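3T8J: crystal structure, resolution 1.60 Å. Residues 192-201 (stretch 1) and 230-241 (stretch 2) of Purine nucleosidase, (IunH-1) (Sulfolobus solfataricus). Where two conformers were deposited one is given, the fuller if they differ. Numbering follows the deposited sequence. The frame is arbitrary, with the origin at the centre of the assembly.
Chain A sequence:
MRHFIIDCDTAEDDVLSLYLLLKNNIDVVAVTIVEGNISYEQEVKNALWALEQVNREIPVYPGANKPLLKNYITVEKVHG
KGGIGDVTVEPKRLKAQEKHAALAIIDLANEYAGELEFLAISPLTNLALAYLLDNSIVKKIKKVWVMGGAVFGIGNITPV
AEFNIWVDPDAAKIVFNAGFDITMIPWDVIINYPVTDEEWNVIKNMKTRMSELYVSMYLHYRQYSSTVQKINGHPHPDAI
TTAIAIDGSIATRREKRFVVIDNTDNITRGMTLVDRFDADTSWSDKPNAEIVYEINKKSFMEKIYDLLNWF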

ATOM      1  N   ASN A 192      -6.597  18.156 -25.301  1.00 29.39           N
ATOM      2  CA  ASN A 192      -6.439  19.546 -25.756  1.00 32.10           C
ATOM      3  C   ASN A 192      -6.772  19.768 -27.240  1.00 32.40           C
ATOM      4  O   ASN A 192      -6.793  20.913 -27.703  1.00 35.36           O
ATOM      5  CB  ASN A 192      -4.998  20.024 -25.497  1.00 32.42           C
ATOM      6  CG  ASN A 192      -4.629  20.015 -24.023  1.00 34.28           C
ATOM      7  OD1 ASN A 192      -5.481  20.206 -23.152  1.00 36.99           O
ATOM      8  ND2 ASN A 192      -3.341  19.813 -23.738  1.00 36.75           N
ATOM      9  N   TYR A 193      -7.038  18.684 -27.975  1.00 31.81           N
ATOM     10  CA  TYR A 193      -7.201  18.712 -29.428  1.00 32.49           C
ATOM     11  C   TYR A 193      -8.473  17.989 -29.881  1.00 32.19           C
ATOM     12  O   TYR A 193      -8.406  17.109 -30.743  1.00 32.91           O
ATOM     13  CB  TYR A 193      -5.970  18.083 -30.087  1.00 32.17           C
ATOM     14  CG  TYR A 193      -4.665  18.682 -29.611  1.00 33.06           C
ATOM     15  CD1 TYR A 193      -4.213  19.913 -30.107  1.00 36.27           C
ATOM     16  CD2 TYR A 193      -3.886  18.043 -28.656  1.00 31.70           C
ATOM     17  CE1 TYR A 193      -3.010  20.475 -29.672  1.00 34.46           C
ATOM     18  CE2 TYR A 193      -2.670  18.613 -28.211  1.00 32.06           C
ATOM     19  CZ  TYR A 193      -2.256  19.828 -28.719  1.00 34.48           C
ATOM     20  OH  TYR A 193      -1.062  20.390 -28.304  1.00 35.56           O
ATOM     21  N   PRO A 194      -9.642  18.359 -29.310  1.00 32.81           N
ATOM     22  CA  PRO A 194     -10.885  17.714 -29.732  1.00 32.99           C
ATOM     23  C   PRO A 194     -11.316  18.125 -31.130  1.00 34.38           C
ATOM     24  O   PRO A 194     -10.918  19.188 -31.617  1.00 35.63           O
ATOM     25  CB  PRO A 194     -11.898  18.230 -28.724  1.00 33.35           C
ATOM     26  CG  PRO A 194     -11.415  19.607 -28.415  1.00 35.06           C
ATOM     27  CD  PRO A 194      -9.891  19.464 -28.374  1.00 34.23           C
ATOM     28  N   VAL A 195     -12.156  17.290 -31.733  1.00 34.07           N
ATOM     29  CA  VAL A 195     -12.879  17.624 -32.947  1.00 35.80           C
ATOM     30  C   VAL A 195     -14.032  18.587 -32.597  1.00 37.74           C
ATOM     31  O   VAL A 195     -15.004  18.205 -31.927  1.00 38.07           O
ATOM     32  CB  VAL A 195     -13.430  16.358 -33.620  1.00 34.81           C
ATOM     33  CG1 VAL A 195     -14.279  16.732 -34.869  1.00 36.66           C
ATOM     34  CG2 VAL A 195     -12.265  15.383 -33.961  1.00 34.66           C
ATOM     35  N   THR A 196     -13.899  19.826 -33.055  1.00 38.58           N
ATOM     36  CA  THR A 196     -14.817  20.920 -32.712  1.00 42.38           C
ATOM     37  C   THR A 196     -16.135  20.805 -33.466  1.00 43.56           C
ATOM     38  O   THR A 196     -16.245  20.048 -34.430  1.00 42.27           O
ATOM     39  CB  THR A 196     -14.206  22.294 -33.067  1.00 46.76           C
ATOM     40  OG1 THR A 196     -14.019  22.386 -34.480  1.00 49.70           O
ATOM     41  CG2 THR A 196     -12.873  22.517 -32.349  1.00 48.96           C
ATOM     42  N   ASP A 197     -17.137  21.572 -33.033  1.00 47.03           N
ATOM     43  CA  ASP A 197     -18.418  21.575 -33.740  1.00 50.36           C
ATOM     44  C   ASP A 197     -18.244  21.949 -35.216  1.00 53.18           C
ATOM     45  O   ASP A 197     -18.896  21.357 -36.070  1.00 54.04           O
ATOM     46  CB  ASP A 197     -19.437  22.507 -33.064  1.00 54.19           C
ATOM     47  CG  ASP A 197     -20.038  21.916 -31.767  1.00 55.39           C
ATOM     48  OD1 ASP A 197     -20.019  20.676 -31.567  1.00 55.14           O
ATOM     49  OD2 ASP A 197     -20.566  22.714 -30.950  1.00 61.35           O
ATOM     50  N   GLU A 198     -17.371  22.918 -35.511  1.00 55.71           N
ATOM     51  CA  GLU A 198     -17.068  23.326 -36.897  1.00 59.49           C
ATOM     52  C   GLU A 198     -16.545  22.155 -37.729  1.00 55.66           C
ATOM     53  O   GLU A 198     -16.990  21.908 -38.859  1.00 57.08           O
ATOM     54  CB  GLU A 198     -16.043  24.482 -36.909  1.00 63.32           C
ATOM     55  CG  GLU A 198     -15.479  24.881 -38.306  1.00 70.58           C
ATOM     56  CD  GLU A 198     -14.044  24.350 -38.568  1.00 73.54           C
ATOM     57  OE1 GLU A 198     -13.127  24.741 -37.800  1.00 77.38           O
ATOM     58  OE2 GLU A 198     -13.826  23.570 -39.544  1.00 73.21           O
ATOM     59  N   GLU A 199     -15.595  21.428 -37.156  1.00 51.03           N
ATOM     60  CA  GLU A 199     -14.994  20.278 -37.815  1.00 48.11           C
ATOM     61  C   GLU A 199     -15.993  19.137 -38.001  1.00 45.44           C
ATOM     62  O   GLU A 199     -16.040  18.520 -39.057  1.00 46.20           O
ATOM     63  CB  GLU A 199     -13.760  19.814 -37.024  1.00 45.41           C
ATOM     64  CG  GLU A 199     -12.624  20.828 -37.099  1.00 48.61           C
ATOM     65  CD  GLU A 199     -11.500  20.596 -36.112  1.00 50.07           C
ATOM     66  OE1 GLU A 199     -11.744  20.041 -35.015  1.00 47.65           O
ATOM     67  OE2 GLU A 199     -10.366  21.005 -36.434  1.00 53.38           O
ATOM     68  N   TRP A 200     -16.791  18.873 -36.977  1.00 44.21           N
ATOM     69  CA  TRP A 200     -17.831  17.844 -37.026  1.00 43.15           C
ATOM     70  C   TRP A 200     -18.844  18.131 -38.137  1.00 47.61           C
ATOM     71  O   TRP A 200     -19.182  17.234 -38.908  1.00 47.30           O
ATOM     72  CB  TRP A 200     -18.508  17.764 -35.659  1.00 42.05           C
ATOM     73  CG  TRP A 200     -19.646  16.799 -35.497  1.00 41.83           C
ATOM     74  CD1 TRP A 200     -20.956  17.123 -35.296  1.00 47.26           C
ATOM     75  CD2 TRP A 200     -19.578  15.374 -35.443  1.00 39.22           C
ATOM     76  NE1 TRP A 200     -21.707  15.985 -35.134  1.00 45.77           N
ATOM     77  CE2 TRP A 200     -20.887  14.897 -35.236  1.00 41.93           C
ATOM     78  CE3 TRP A 200     -18.541  14.443 -35.580  1.00 37.62           C
ATOM     79  CZ2 TRP A 200     -21.183  13.544 -35.141  1.00 39.90           C
ATOM     80  CZ3 TRP A 200     -18.848  13.091 -35.492  1.00 36.39           C
ATOM     81  CH2 TRP A 200     -20.163  12.663 -35.278  1.00 38.43           C
ATOM     82  N   ASN A 201     -19.293  19.380 -38.238  1.00 52.24           N
ATOM     83  CA  ASN A 201     -20.220  19.782 -39.310  1.00 58.08           C
ATOM     84  C   ASN A 201     -19.615  19.588 -40.707  1.00 59.38           C
ATOM     85  O   ASN A 201     -20.312  19.157 -41.645  1.00 61.87           O
ATOM     86  CB  ASN A 201     -20.687  21.237 -39.115  1.00 63.01           C
ATOM     87  CG  ASN A 201     -21.710  21.392 -37.981  1.00 66.73           C
ATOM     88  OD1 ASN A 201     -22.318  20.415 -37.522  1.00 69.15           O
ATOM     89  ND2 ASN A 201     -21.901  22.630 -37.526  1.00 72.84           N
ATOM     90  N   LYS A 230     -16.715  16.729 -20.256  1.00 41.17           N
ATOM     91  CA  LYS A 230     -16.726  18.176 -20.489  0.50 43.58           C
ATOM     92  C   LYS A 230     -15.720  18.573 -21.581  1.00 42.94           C
ATOM     93  O   LYS A 230     -15.176  19.682 -21.561  1.00 45.58           O
ATOM     94  CB  LYS A 230     -16.487  18.947 -19.171  0.50 47.13           C
ATOM     95  CG  LYS A 230     -17.481  18.599 -18.037  0.50 48.96           C
ATOM     96  CD  LYS A 230     -17.008  19.085 -16.648  0.50 53.15           C
ATOM     97  CE  LYS A 230     -17.915  18.552 -15.517  0.50 55.21           C
ATOM     98  NZ  LYS A 230     -17.362  18.715 -14.126  0.50 58.63           N
ATOM     99  N   ILE A 231     -15.484  17.665 -22.523  1.00 39.20           N
ATOM    100  CA  ILE A 231     -14.624  17.929 -23.666  1.00 38.89           C
ATOM    101  C   ILE A 231     -15.460  18.699 -24.683  1.00 40.33           C
ATOM    102  O   ILE A 231     -16.657  18.421 -24.847  1.00 39.23           O
ATOM    103  CB  ILE A 231     -14.098  16.618 -24.292  1.00 35.85           C
ATOM    104  CG1 ILE A 231     -13.084  15.961 -23.341  1.00 36.73           C
ATOM    105  CG2 ILE A 231     -13.480  16.875 -25.684  1.00 35.62           C
ATOM    106  CD1 ILE A 231     -12.853  14.492 -23.626  1.00 35.88           C
ATOM    107  N   ASN A 232     -14.831  19.664 -25.355  1.00 42.47           N
ATOM    108  CA  ASN A 232     -15.534  20.450 -26.366  0.50 44.09           C
ATOM    109  C   ASN A 232     -15.525  19.730 -27.729  1.00 41.74           C
ATOM    110  O   ASN A 232     -14.838  20.111 -28.677  1.00 43.31           O
ATOM    111  CB  ASN A 232     -14.979  21.880 -26.425  0.50 48.31           C
ATOM    112  CG  ASN A 232     -15.357  22.708 -25.192  0.50 52.26           C
ATOM    113  OD1 ASN A 232     -16.470  22.600 -24.659  0.50 54.41           O
ATOM    114  ND2 ASN A 232     -14.433  23.550 -24.744  0.50 57.44           N
ATOM    115  N   GLY A 233     -16.330  18.670 -27.799  1.00 37.88           N
ATOM    116  CA  GLY A 233     -16.449  17.812 -28.968  1.00 35.98           C
ATOM    117  C   GLY A 233     -16.133  16.376 -28.567  1.00 32.75           C
ATOM    118  O   GLY A 233     -16.676  15.855 -27.586  1.00 33.19           O
ATOM    119  N   HIS A 234     -15.279  15.711 -29.343  1.00 29.94           N
ATOM    120  CA  HIS A 234     -14.812  14.381 -28.978  1.00 27.33           C
ATOM    121  C   HIS A 234     -13.311  14.297 -29.227  1.00 25.78           C
ATOM    122  O   HIS A 234     -12.771  15.002 -30.087  1.00 27.17           O
ATOM    123  CB  HIS A 234     -15.558  13.252 -29.693  1.00 27.06           C
ATOM    124  CG  HIS A 234     -15.303  13.160 -31.163  1.00 28.52           C
ATOM    125  ND1 HIS A 234     -16.137  13.723 -32.105  1.00 31.15           N
ATOM    126  CD2 HIS A 234     -14.338  12.511 -31.855  1.00 29.48           C
ATOM    127  CE1 HIS A 234     -15.679  13.444 -33.315  1.00 31.77           C
ATOM    128  NE2 HIS A 234     -14.583  12.720 -33.189  1.00 30.51           N
ATOM    129  N   PRO A 235     -12.642  13.446 -28.453  1.00 27.82           N
ATOM    130  CA  PRO A 235     -11.204  13.290 -28.633  1.00 27.07           C
ATOM    131  C   PRO A 235     -10.844  12.124 -29.562  1.00 26.10           C
ATOM    132  O   PRO A 235     -11.687  11.278 -29.860  1.00 26.07           O
ATOM    133  CB  PRO A 235     -10.738  13.006 -27.218  1.00 25.84           C
ATOM    134  CG  PRO A 235     -11.829  12.180 -26.643  1.00 25.63           C
ATOM    135  CD  PRO A 235     -13.107  12.734 -27.242  1.00 27.66           C
ATOM    136  N   HIS A 236      -9.572  12.087 -29.982  1.00 25.01           N
ATOM    137  CA  HIS A 236      -9.022  11.035 -30.850  1.00 24.59           C
ATOM    138  C   HIS A 236      -7.739  10.459 -30.212  1.00 23.69           C
ATOM    139  O   HIS A 236      -6.638  10.607 -30.757  1.00 24.77           O
ATOM    140  CB  HIS A 236      -8.703  11.616 -32.236  1.00 26.62           C
ATOM    141  CG  HIS A 236      -9.838  11.560 -33.217  1.00 27.24           C
ATOM    142  ND1 HIS A 236     -10.475  10.384 -33.560  1.00 28.47           N
ATOM    143  CD2 HIS A 236     -10.388  12.524 -34.002  1.00 29.73           C
ATOM    144  CE1 HIS A 236     -11.391  10.631 -34.482  1.00 31.19           C
ATOM    145  NE2 HIS A 236     -11.362  11.923 -34.767  1.00 30.89           N
ATOM    146  N   PRO A 237      -7.871   9.801 -29.049  1.00 22.01           N
ATOM    147  CA  PRO A 237      -6.669   9.321 -28.368  1.00 21.66           C
ATOM    148  C   PRO A 237      -5.832   8.373 -29.225  1.00 21.72           C
ATOM    149  O   PRO A 237      -4.593   8.532 -29.337  1.00 21.90           O
ATOM    150  CB  PRO A 237      -7.221   8.623 -27.108  1.00 20.88           C
ATOM    151  CG  PRO A 237      -8.633   8.282 -27.441  1.00 21.71           C
ATOM    152  CD  PRO A 237      -9.108   9.392 -28.360  1.00 23.00           C
ATOM    153  N   ASP A 238      -6.469   7.368 -29.810  1.00 21.38           N
ATOM    154  CA  ASP A 238      -5.754   6.358 -30.602  1.00 21.49           C
ATOM    155  C   ASP A 238      -5.369   6.869 -31.986  1.00 22.41           C
ATOM    156  O   ASP A 238      -4.267   6.593 -32.466  1.00 22.39           O
ATOM    157  CB  ASP A 238      -6.612   5.089 -30.701  1.00 21.74           C
ATOM    158  CG  ASP A 238      -7.060   4.599 -29.347  1.00 24.12           C
ATOM    159  OD1 ASP A 238      -6.309   4.754 -28.351  1.00 23.21           O
ATOM    160  OD2 ASP A 238      -8.190   4.065 -29.237  1.00 29.75           O
ATOM    161  N   ALA A 239      -6.247   7.639 -32.618  1.00 22.31           N
ATOM    162  CA  ALA A 239      -5.957   8.137 -33.950  1.00 23.97           C
ATOM    163  C   ALA A 239      -4.810   9.152 -33.955  1.00 24.42           C
ATOM    164  O   ALA A 239      -4.020   9.186 -34.897  1.00 25.64           O
ATOM    165  CB  ALA A 239      -7.242   8.723 -34.597  1.00 25.65           C
ATOM    166  N   ILE A 240      -4.694   9.954 -32.894  1.00 23.89           N
ATOM    167  CA  ILE A 240      -3.536  10.838 -32.738  1.00 24.40           C
ATOM    168  C   ILE A 240      -2.245  10.036 -32.555  1.00 24.02           C
ATOM    169  O   ILE A 240      -1.212  10.351 -33.182  1.00 24.44           O
ATOM    170  CB  ILE A 240      -3.741  11.856 -31.596  1.00 24.38           C
ATOM    171  CG1 ILE A 240      -4.751  12.922 -32.004  1.00 26.90           C
ATOM    172  CG2 ILE A 240      -2.402  12.545 -31.234  1.00 25.63           C
ATOM    173  CD1 ILE A 240      -5.229  13.841 -30.835  1.00 27.41           C
ATOM    174  N   THR A 241      -2.293   8.997 -31.713  1.00 21.81           N
ATOM    175  CA  THR A 241      -1.130   8.142 -31.498  1.00 21.92           C
ATOM    176  C   THR A 241      -0.676   7.542 -32.832  1.00 22.39           C
ATOM    177  O   THR A 241       0.504   7.542 -33.164  1.00 23.25           O
ATOM    178  CB  THR A 241      -1.439   7.021 -30.494  1.00 19.68           C
ATOM    179  OG1 THR A 241      -1.875   7.615 -29.253  1.00 21.53           O
ATOM    180  CG2 THR A 241      -0.208   6.117 -30.254  1.00 21.29           C
TER
HETATM  181  O   HOH W   1      -8.294  14.624 -29.357  1.00 17.52           O

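Two loops, each leading into a helix, run side by side here and bury 412 Å² between them, counting both sides. Asn-192 lies out of reach, so the contact begins at Tyr-193. Its CB lies 4.4 Å from CD1 of Ile-240, a loose apolar contact, while its carbonyl is engaged through water 1. That water donates to Tyr-193 O (2.8 Å) and accepts from His-236 N (2.9 Å), linking two backbone groups too far apart to bond directly.

Pro-194 points toward stretch 2 and offers a compact apolar surface: its CB packs 3.7 Å from CG2 of Ile-231, and its CG lies 3.5 Å from Asn-232 O. Proline has no N-H to donate; the one direct hydrogen bond between the stretches comes at the next residue, where Val-195 N donates to His-234 O at 2.9 Å and 161°.

Val-195 is the centre of the packing. Its branched, buried side chain packs against two histidines: CB sits over one face of the His-234 ring, 3.9 Å from the centroid, and CG2 comes within 3.4 Å of His-236 CD2. Its carbonyl O receives a CA-H...O contact from Gly-233 CA at 3.3 Å. Glycine suits this place doubly, since an ideal CB would fall 1.9 Å from Val-195 O and the backbone angles would jam it against the preceding carbonyl.

The CA-to-CB bond of Thr-196 points away from stretch 2, and its side chain caps the helix that follows, OG1 accepting from Glu-199 N at 3.3 Å. Glu-199 reciprocates, its OE1 accepting from Thr-196 N at 2.9 Å, so the helix start is secured within stretch 1.

One turn into that helix, Trp-200 points back toward stretch 2. Its broad indole brings CE3 to 3.8 Å from His-234 CE1, near the plane of the imidazole; the rings meet obliquely, their planes at 83°.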